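Local coordinates for lectin 2 (Agrocybe aegerita, PDB 4TQJ), which binds glycans, specifically recognising N-acetylglucosamine at their non-reducing ends, at residues A288-N293 with V306-N311. The protein carries 1 engineered substitution. Numbering follows the deposited sequence.
Sequences ADLTGN and VYVALN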
loop_
_atom_site.group_PDB
_atom_site.type_symbol
_atom_site.label_atom_id
_atom_site.label_comp_id
_atom_site.label_asym_id
_atom_site.label_seq_id
_atom_site.Cartn_x
_atom_site.Cartn_y
_atom_site.Cartn_z
ATOM N N ALA A 288 -5.616 12.769 -17.652
ATOM C CA ALA A 288 -4.806 12.196 -16.580
ATOM C C ALA A 288 -3.561 13.043 -16.406
ATOM O O ALA A 288 -3.160 13.746 -17.337
ATOM C CB ALA A 288 -4.430 10.759 -16.909
ATOM N N ASP A 289 -2.946 12.993 -15.223
ATOM C CA ASP A 289 -1.739 13.783 -14.991
ATOM C C ASP A 289 -0.515 13.027 -15.477
ATOM O O ASP A 289 -0.065 12.082 -14.828
ATOM C CB ASP A 289 -1.574 14.155 -13.507
ATOM C CG ASP A 289 -0.375 15.065 -13.271
ATOM O OD1 ASP A 289 0.324 15.384 -14.252
ATOM O OD2 ASP A 289 -0.133 15.468 -12.119
ATOM N N LEU A 290 0.016 13.425 -16.629
ATOM C CA LEU A 290 1.133 12.689 -17.213
ATOM C C LEU A 290 2.482 13.296 -16.852
ATOM O O LEU A 290 3.506 12.798 -17.287
ATOM C CB LEU A 290 0.994 12.567 -18.738
ATOM C CG LEU A 290 0.284 11.320 -19.277
ATOM C CD1 LEU A 290 -1.153 11.195 -18.754
ATOM C CD2 LEU A 290 0.292 11.330 -20.807
ATOM N N THR A 291 2.483 14.354 -16.040
ATOM C CA THR A 291 3.741 15.015 -15.717
ATOM C C THR A 291 3.986 15.275 -14.231
ATOM O O THR A 291 4.986 15.883 -13.867
ATOM C CB THR A 291 3.883 16.323 -16.477
ATOM O OG1 THR A 291 2.807 17.189 -16.112
ATOM C CG2 THR A 291 3.864 16.060 -18.003
ATOM N N GLY A 292 3.086 14.809 -13.372
ATOM C CA GLY A 292 3.294 14.933 -11.943
ATOM C C GLY A 292 3.145 16.340 -11.404
ATOM O O GLY A 292 3.547 16.617 -10.277
ATOM N N ASN A 293 2.547 17.236 -12.181
ATOM C CA ASN A 293 2.348 18.601 -11.695
ATOM C C ASN A 293 0.959 18.900 -11.139
ATOM O O ASN A 293 0.677 20.037 -10.771
ATOM C CB ASN A 293 2.719 19.633 -12.759
ATOM C CG ASN A 293 1.831 19.559 -13.997
ATOM O OD1 ASN A 293 0.891 18.756 -14.071
ATOM N ND2 ASN A 293 2.128 20.418 -14.981
ATOM N N VAL A 306 -1.066 6.118 -29.390
ATOM C CA VAL A 306 -1.550 7.028 -28.370
ATOM C C VAL A 306 -1.049 8.436 -28.604
ATOM O O VAL A 306 0.143 8.647 -28.816
ATOM C CB VAL A 306 -1.065 6.581 -26.977
ATOM C CG1 VAL A 306 -1.651 7.489 -25.913
ATOM C CG2 VAL A 306 -1.441 5.106 -26.726
ATOM N N TYR A 307 -1.965 9.393 -28.545
ATOM C CA TYR A 307 -1.639 10.810 -28.678
ATOM C C TYR A 307 -1.828 11.529 -27.353
ATOM O O TYR A 307 -2.710 11.175 -26.564
ATOM C CB TYR A 307 -2.522 11.460 -29.743
ATOM C CG TYR A 307 -2.214 10.944 -31.119
ATOM C CD1 TYR A 307 -1.366 11.642 -31.973
ATOM C CD2 TYR A 307 -2.738 9.743 -31.557
ATOM C CE1 TYR A 307 -1.066 11.156 -33.244
ATOM C CE2 TYR A 307 -2.443 9.248 -32.827
ATOM C CZ TYR A 307 -1.604 9.954 -33.659
ATOM O OH TYR A 307 -1.321 9.452 -34.918
ATOM N N VAL A 308 -1.002 12.537 -27.110
ATOM C CA VAL A 308 -1.077 13.284 -25.863
ATOM C C VAL A 308 -0.889 14.765 -26.130
ATOM O O VAL A 308 -0.082 15.154 -26.977
ATOM C CB VAL A 308 0.012 12.822 -24.866
ATOM C CG1 VAL A 308 0.145 13.804 -23.728
ATOM C CG2 VAL A 308 -0.268 11.386 -24.367
ATOM N N ALA A 309 -1.651 15.590 -25.425
ATOM C CA ALA A 309 -1.381 17.019 -25.392
ATOM C C ALA A 309 -1.136 17.389 -23.943
ATOM O O ALA A 309 -1.984 17.150 -23.087
ATOM C CB ALA A 309 -2.535 17.819 -25.961
ATOM N N LEU A 310 0.034 17.946 -23.670
ATOM C CA LEU A 310 0.410 18.319 -22.313
ATOM C C LEU A 310 -0.029 19.732 -21.937
ATOM O O LEU A 310 0.126 20.681 -22.712
ATOM C CB LEU A 310 1.918 18.186 -22.121
ATOM C CG LEU A 310 2.494 16.780 -22.291
ATOM C CD1 LEU A 310 4.012 16.830 -22.153
ATOM C CD2 LEU A 310 1.865 15.789 -21.288
ATOM N N ASN A 311 -0.575 19.839 -20.728
ATOM C CA ASN A 311 -1.001 21.087 -20.111
ATOM C C ASN A 311 0.227 21.913 -19.761
ATOM O O ASN A 311 1.182 21.386 -19.190
ATOM C CB ASN A 311 -1.774 20.739 -18.831
ATOM C CG ASN A 311 -2.526 21.917 -18.238
ATOM O OD1 ASN A 311 -2.059 23.053 -18.262
ATOM N ND2 ASN A 311 -3.702 21.635 -17.672
HETATM O O HOH W 1 1.031 18.970 -17.447
#
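Leu290 and Leu310 have the nearest CA atoms across the contact, 7.6 Å apart, where the loop after strand 285-288 runs beside residues 308-311; the runs 290-293 and 308-311 point almost the same way, 10° apart, and no direct hydrogen bond joins them. Leu290 and Val308 meet tip to tip: CD2 of Leu290 sits against both methyls of Val308, 3.6 Å from CG2 and 3.8 Å from CG1. Leu310 sets off to one side, but its CD2 comes within 3.9 Å of Thr291 CG2, the two side chains crossing at a slant. Beyond this apolar patch a water bridges the segments, accepting from Asn293 ND2 at 3.1 Å and lying 3.0 Å from Asn311 O, to which it can donate. Asp289 shapes the loop from within: its OD1 takes Thr291 N at 3.0 Å from above the carboxylate plane, closing an Asx turn, and Gly292 N more weakly, while OD2 receives Gly294 N. Strand 297-301, between strands 285-288 and 306-309 in the sheet, ties both segments: Asp297 OD2 accepts from Leu290 N and OD1 from Asn311 N. The contact thus joins the first inter-strand loop of a four-stranded antiparallel blade to its third strand and the chain leading on from it, within an FG-GAP-like repeat of a beta-propeller.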